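Local atomic coordinates of alpha,alpha-trehalose-phosphate synthase (UDP-forming) (Burkholderia multivorans, PDB entry 5UOF), a protein that belongs to glycosyltransferase family 20 and has the two-domain GT-B architecture, built of two Rossmann-like halves. Residues A[146-151]-A[182-187]; A[178-183]-A[210-215]. All coordinates share one frame; numbering follows the deposited sequence.

Interaction 1 of 2, residues A[146-151]-A[182-187]. With EDO (1,2-ethanediol), chain I.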
loop_
_atom_site.group_PDB
_atom_site.type_symbol
_atom_site.label_atom_id
_atom_site.label_comp_id
_atom_site.label_asym_id
_atom_site.label_seq_id
_atom_site.Cartn_x
_atom_site.Cartn_y
_atom_site.Cartn_z
ATOM N N PHE A 146 -18.381 16.524 -2.631
ATOM C CA PHE A 146 -19.270 17.661 -2.387
ATOM C C PHE A 146 -19.313 18.618 -3.580
ATOM O O PHE A 146 -20.395 19.073 -3.974
ATOM C CB PHE A 146 -18.833 18.389 -1.115
ATOM C CG PHE A 146 -19.884 19.317 -0.548
ATOM C CD1 PHE A 146 -20.896 18.831 0.271
ATOM C CD2 PHE A 146 -19.834 20.676 -0.805
ATOM C CE1 PHE A 146 -21.851 19.685 0.810
ATOM C CE2 PHE A 146 -20.778 21.533 -0.267
ATOM C CZ PHE A 146 -21.785 21.038 0.541
ATOM N N ALA A 147 -18.150 18.963 -4.154
ATOM C CA ALA A 147 -18.141 19.848 -5.319
ATOM C C ALA A 147 -18.898 19.246 -6.488
ATOM O O ALA A 147 -19.629 19.953 -7.186
ATOM C CB ALA A 147 -16.720 20.171 -5.763
ATOM N N HIS A 148 -18.719 17.949 -6.738
ATOM C CA HIS A 148 -19.414 17.332 -7.861
ATOM C C HIS A 148 -20.923 17.456 -7.689
ATOM O O HIS A 148 -21.643 17.770 -8.644
ATOM C CB HIS A 148 -18.981 15.867 -8.002
ATOM C CG HIS A 148 -19.558 15.196 -9.206
ATOM N ND1 HIS A 148 -20.732 14.474 -9.164
ATOM C CD2 HIS A 148 -19.153 15.183 -10.498
ATOM C CE1 HIS A 148 -21.009 14.019 -10.371
ATOM N NE2 HIS A 148 -20.069 14.439 -11.200
ATOM N N ALA A 149 -21.412 17.264 -6.464
ATOM C CA ALA A 149 -22.838 17.419 -6.201
ATOM C C ALA A 149 -23.281 18.861 -6.426
ATOM O O ALA A 149 -24.354 19.107 -6.990
ATOM C CB ALA A 149 -23.155 16.964 -4.777
ATOM N N LEU A 150 -22.456 19.827 -6.007
ATOM C CA LEU A 150 -22.781 21.230 -6.263
ATOM C C LEU A 150 -22.810 21.527 -7.761
ATOM O O LEU A 150 -23.701 22.243 -8.242
ATOM C CB LEU A 150 -21.777 22.142 -5.551
ATOM C CG LEU A 150 -21.877 22.250 -4.025
ATOM C CD1 LEU A 150 -20.731 23.075 -3.467
ATOM C CD2 LEU A 150 -23.211 22.855 -3.586
ATOM N N ARG A 151 -21.849 20.980 -8.520
ATOM C CA ARG A 151 -21.845 21.202 -9.965
ATOM C C ARG A 151 -23.130 20.674 -10.594
ATOM O O ARG A 151 -23.719 21.331 -11.458
ATOM C CB ARG A 151 -20.633 20.547 -10.622
ATOM C CG ARG A 151 -19.276 20.989 -10.091
ATOM C CD ARG A 151 -19.033 22.486 -10.280
ATOM N NE ARG A 151 -17.672 22.801 -9.843
ATOM C CZ ARG A 151 -17.233 24.014 -9.524
ATOM N NH1 ARG A 151 -18.044 25.066 -9.582
ATOM N NH2 ARG A 151 -15.970 24.169 -9.135
ATOM N N LEU A 182 -14.067 8.579 -7.706
ATOM C CA LEU A 182 -13.573 9.507 -6.692
ATOM C C LEU A 182 -12.665 10.555 -7.312
ATOM O O LEU A 182 -12.738 11.741 -6.960
ATOM C CB LEU A 182 -12.834 8.759 -5.590
ATOM C CG LEU A 182 -13.702 7.827 -4.743
ATOM C CD1 LEU A 182 -12.852 7.114 -3.743
ATOM C CD2 LEU A 182 -14.801 8.601 -4.041
ATOM N N VAL A 183 -11.788 10.136 -8.228
ATOM C CA VAL A 183 -10.887 11.096 -8.853
ATOM C C VAL A 183 -11.669 12.057 -9.747
ATOM O O VAL A 183 -11.371 13.258 -9.794
ATOM C CB VAL A 183 -9.765 10.357 -9.605
ATOM C CG1 VAL A 183 -9.023 11.306 -10.519
ATOM C CG2 VAL A 183 -8.794 9.707 -8.602
ATOM N N LYS A 184 -12.707 11.562 -10.435
ATOM C CA LYS A 184 -13.607 12.470 -11.147
ATOM C C LYS A 184 -14.212 13.509 -10.203
ATOM O O LYS A 184 -14.272 14.700 -10.535
ATOM C CB LYS A 184 -14.715 11.687 -11.854
ATOM C CG LYS A 184 -15.685 12.591 -12.627
ATOM C CD LYS A 184 -16.808 11.789 -13.301
ATOM C CE LYS A 184 -17.697 11.121 -12.268
ATOM N NZ LYS A 184 -18.861 10.420 -12.880
ATOM N N PHE A 185 -14.672 13.078 -9.024
ATOM C CA PHE A 185 -15.194 14.023 -8.035
ATOM C C PHE A 185 -14.156 15.074 -7.672
ATOM O O PHE A 185 -14.475 16.269 -7.550
ATOM C CB PHE A 185 -15.625 13.284 -6.772
ATOM C CG PHE A 185 -16.790 12.359 -6.967
ATOM C CD1 PHE A 185 -17.675 12.528 -8.020
ATOM C CD2 PHE A 185 -17.014 11.333 -6.062
ATOM C CE1 PHE A 185 -18.754 11.675 -8.181
ATOM C CE2 PHE A 185 -18.088 10.473 -6.220
ATOM C CZ PHE A 185 -18.958 10.645 -7.277
ATOM N N MET A 186 -12.909 14.648 -7.495
ATOM C CA MET A 186 -11.854 15.572 -7.112
ATOM C C MET A 186 -11.580 16.582 -8.206
ATOM O O MET A 186 -11.176 17.712 -7.914
ATOM C CB MET A 186 -10.596 14.784 -6.760
ATOM C CG MET A 186 -10.826 13.951 -5.520
ATOM S SD MET A 186 -9.457 12.915 -5.025
ATOM C CE MET A 186 -8.249 14.159 -4.523
ATOM N N CYS A 187 -11.810 16.212 -9.459
ATOM C CA CYS A 187 -11.651 17.170 -10.546
ATOM C C CYS A 187 -12.830 18.125 -10.685
ATOM O O CYS A 187 -12.777 19.003 -11.546
ATOM C CB CYS A 187 -11.421 16.438 -11.869
ATOM S SG CYS A 187 -9.865 15.529 -11.866
HETATM C C1 EDO I . -22.244 13.278 -4.715
HETATM O O1 EDO I . -23.485 12.582 -4.622
HETATM C C2 EDO I . -21.752 13.246 -6.151
HETATM O O2 EDO I . -22.534 14.123 -6.970
HETATM O O HOH W 1 -16.525 16.611 -5.653
HETATM O O HOH W 2 -20.100 13.504 -13.806
#
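The amide N of H148 and the carbonyl O of F185 are joined through one water, water 1, which accepts from H148 N at 2.8 Å and donates to F185 O at 2.8 Å. The bridge ties two neighbouring helices of a Rossmann-like domain, 146-152 and 179-186, from successive β/α units on either side of strand 159-162 in the chain. H148 N lies in the first turn of its helix, where amides lack a carbonyl one turn back, and F185 O lies near the end of its own, so a water suits both. With CG anti to the backbone N (chi1 -175°), H148 reaches across to F185, whose CD1 sits over one face of the imidazole, 3.5 Å from H148 CG; the two rings are inclined at 46°. F185 is also packed by Y112 and L116 of helix 109-127. Histidine suits the place because it offers F185 a flat ring face while its two nitrogens bond at the edge. In the ring plane, H148 ND1 pairs with O2 of a 1,2-ethanediol, probably from the crystallisation liquor, at 2.9 Å and nearly straight. At the other nitrogen, H148 NE2 meets water 2 at 2.8 Å, and K184 NZ gives that water a weak bond of 3.5 Å.

Interaction 2 of 2, residues A[178-183]-A[210-215]; sequences PHDELV and RGIGTA
H179, in the first turn of helix 179-186, meets R210 edge first: H179 CE1 lies over one face of the guanidinium, 3.7 Å from R210 NH2, with the two planes at 89°. R210 stands where helix 197-209 of the same Rossmann-like domain ends in a Schellman motif, before the chain enters the edge strand 213-215. G211 is its C-prime residue, with the positive phi (72°) that glycine adopts easily, and the amides of I212 and G211 point back to the carbonyls of I207 and E208. The CG of H179 is wedged between backbone N and carbonyl carbon (chi1 54°). Its ND1 is hydrogen-bonded to the hydroxyl of Y206, and CE1 is the ring atom nearest the arginine. Just before it, P178 holds the N-cap position, and its carbonyl O accepts the first helical bond, from L182 N at 3.0 Å. D180, exposed, suits its place because its carboxylate reaches the arginine through one water. Water 3 donates to D180 OD1 at 2.8 Å and accepts from R210 NH2 at 2.9 Å, lying in the guanidinium plane; the charged atoms D180 OD1 and R210 NH2 remain 5.5 Å apart. I212, also packed on Y206 and A223, crosses the D180 side chain at a slant, with I212 CD1 4.1 Å from D180 OD1. One turn further, the buried V183 faces the same methyl, V183 CG1 lying 4.7 Å from I212 CD1.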
loop_
_atom_site.group_PDB
_atom_site.type_symbol
_atom_site.label_atom_id
_atom_site.label_comp_id
_atom_site.label_asym_id
_atom_site.label_seq_id
_atom_site.Cartn_x
_atom_site.Cartn_y
_atom_site.Cartn_z
ATOM N N PRO A 178 -14.330 2.200 -6.260
ATOM C CA PRO A 178 -14.739 3.349 -7.096
ATOM C C PRO A 178 -13.684 4.451 -7.250
ATOM O O PRO A 178 -14.024 5.633 -7.385
ATOM C CB PRO A 178 -15.986 3.872 -6.370
ATOM C CG PRO A 178 -15.695 3.589 -4.923
ATOM C CD PRO A 178 -14.988 2.243 -4.935
ATOM N N HIS A 179 -12.405 4.068 -7.318
ATOM C CA HIS A 179 -11.323 5.055 -7.371
ATOM C C HIS A 179 -11.469 6.003 -8.557
ATOM O O HIS A 179 -11.220 7.205 -8.427
ATOM C CB HIS A 179 -9.968 4.343 -7.425
ATOM C CG HIS A 179 -9.849 3.340 -8.531
ATOM N ND1 HIS A 179 -9.397 3.667 -9.793
ATOM C CD2 HIS A 179 -10.102 2.012 -8.553
ATOM C CE1 HIS A 179 -9.389 2.581 -10.548
ATOM N NE2 HIS A 179 -9.803 1.561 -9.816
ATOM N N ASP A 180 -11.853 5.484 -9.728
ATOM C CA ASP A 180 -11.998 6.358 -10.891
ATOM C C ASP A 180 -13.056 7.429 -10.652
ATOM O O ASP A 180 -12.856 8.599 -10.999
ATOM C CB ASP A 180 -12.345 5.550 -12.143
ATOM C CG ASP A 180 -12.584 6.440 -13.362
ATOM O OD1 ASP A 180 -11.593 6.935 -13.942
ATOM O OD2 ASP A 180 -13.762 6.663 -13.732
ATOM N N GLU A 181 -14.185 7.052 -10.050
ATOM C CA GLU A 181 -15.237 8.032 -9.789
ATOM C C GLU A 181 -14.810 9.035 -8.721
ATOM O O GLU A 181 -15.162 10.221 -8.801
ATOM C CB GLU A 181 -16.519 7.313 -9.378
ATOM C CG GLU A 181 -17.729 8.229 -9.265
ATOM C CD GLU A 181 -19.029 7.463 -9.142
ATOM O OE1 GLU A 181 -20.000 7.818 -9.847
ATOM O OE2 GLU A 181 -19.083 6.512 -8.340
ATOM N N LEU A 182 -14.067 8.579 -7.706
ATOM C CA LEU A 182 -13.573 9.507 -6.692
ATOM C C LEU A 182 -12.665 10.555 -7.312
ATOM O O LEU A 182 -12.738 11.741 -6.960
ATOM C CB LEU A 182 -12.834 8.759 -5.590
ATOM C CG LEU A 182 -13.702 7.827 -4.743
ATOM C CD1 LEU A 182 -12.852 7.114 -3.743
ATOM C CD2 LEU A 182 -14.801 8.601 -4.041
ATOM N N VAL A 183 -11.788 10.136 -8.228
ATOM C CA VAL A 183 -10.887 11.096 -8.853
ATOM C C VAL A 183 -11.669 12.057 -9.747
ATOM O O VAL A 183 -11.371 13.258 -9.794
ATOM C CB VAL A 183 -9.765 10.357 -9.605
ATOM C CG1 VAL A 183 -9.023 11.306 -10.519
ATOM C CG2 VAL A 183 -8.794 9.707 -8.602
ATOM N N ARG A 210 -2.797 7.233 -16.033
ATOM C CA ARG A 210 -3.977 6.499 -16.459
ATOM C C ARG A 210 -4.695 7.166 -17.626
ATOM O O ARG A 210 -5.792 6.731 -17.992
ATOM C CB ARG A 210 -4.920 6.307 -15.276
ATOM C CG ARG A 210 -4.300 5.482 -14.190
ATOM C CD ARG A 210 -5.222 5.347 -13.034
ATOM N NE ARG A 210 -6.472 4.704 -13.418
ATOM C CZ ARG A 210 -6.643 3.389 -13.493
ATOM N NH1 ARG A 210 -5.631 2.573 -13.217
ATOM N NH2 ARG A 210 -7.826 2.892 -13.850
ATOM N N GLY A 211 -4.094 8.189 -18.229
ATOM C CA GLY A 211 -4.669 8.799 -19.412
ATOM C C GLY A 211 -5.912 9.617 -19.159
ATOM O O GLY A 211 -6.699 9.837 -20.080
ATOM N N ILE A 212 -6.114 10.077 -17.928
ATOM C CA ILE A 212 -7.299 10.866 -17.607
ATOM C C ILE A 212 -7.114 12.325 -17.998
ATOM O O ILE A 212 -8.062 12.989 -18.435
ATOM C CB ILE A 212 -7.618 10.703 -16.116
ATOM C CG1 ILE A 212 -8.020 9.257 -15.873
ATOM C CG2 ILE A 212 -8.714 11.674 -15.656
ATOM C CD1 ILE A 212 -8.020 8.912 -14.476
ATOM N N GLY A 213 -5.902 12.841 -17.866
ATOM C CA GLY A 213 -5.680 14.235 -18.162
ATOM C C GLY A 213 -4.206 14.542 -18.263
ATOM O O GLY A 213 -3.353 13.656 -18.167
ATOM N N THR A 214 -3.922 15.825 -18.452
ATOM C CA THR A 214 -2.581 16.289 -18.757
ATOM C C THR A 214 -2.267 17.507 -17.908
ATOM O O THR A 214 -3.160 18.270 -17.531
ATOM C CB THR A 214 -2.448 16.659 -20.242
ATOM O OG1 THR A 214 -3.471 17.599 -20.580
ATOM C CG2 THR A 214 -2.597 15.428 -21.122
ATOM N N ALA A 215 -0.986 17.686 -17.615
ATOM C CA ALA A 215 -0.515 18.906 -16.983
ATOM C C ALA A 215 -0.113 19.891 -18.074
ATOM O O ALA A 215 0.568 19.518 -19.034
ATOM C CB ALA A 215 0.662 18.615 -16.050
HETATM O O HOH W 3 -9.303 5.359 -14.206
#

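Overall arrangement
Helix 179-186 is the common element: interaction 2 uses H179 and D180 from its first turn, with V183 a little further off, and interaction 1 uses K184 and F185 from its last turn. The helix thus lies between helix 146-152 and the turn that leads from helix 197-209 into strand 213-215, with the two contact centres about 12 Å apart. Both contacts mix side-chain packing with a bridging water and neither has a direct hydrogen bond across it. Y112 of helix 109-127 touches both F185 and L182, and H224 touches both K184 and I212. The sodium site, formed by R360, S362 and Q385, belongs instead to elements around the other, six-stranded parallel sheet.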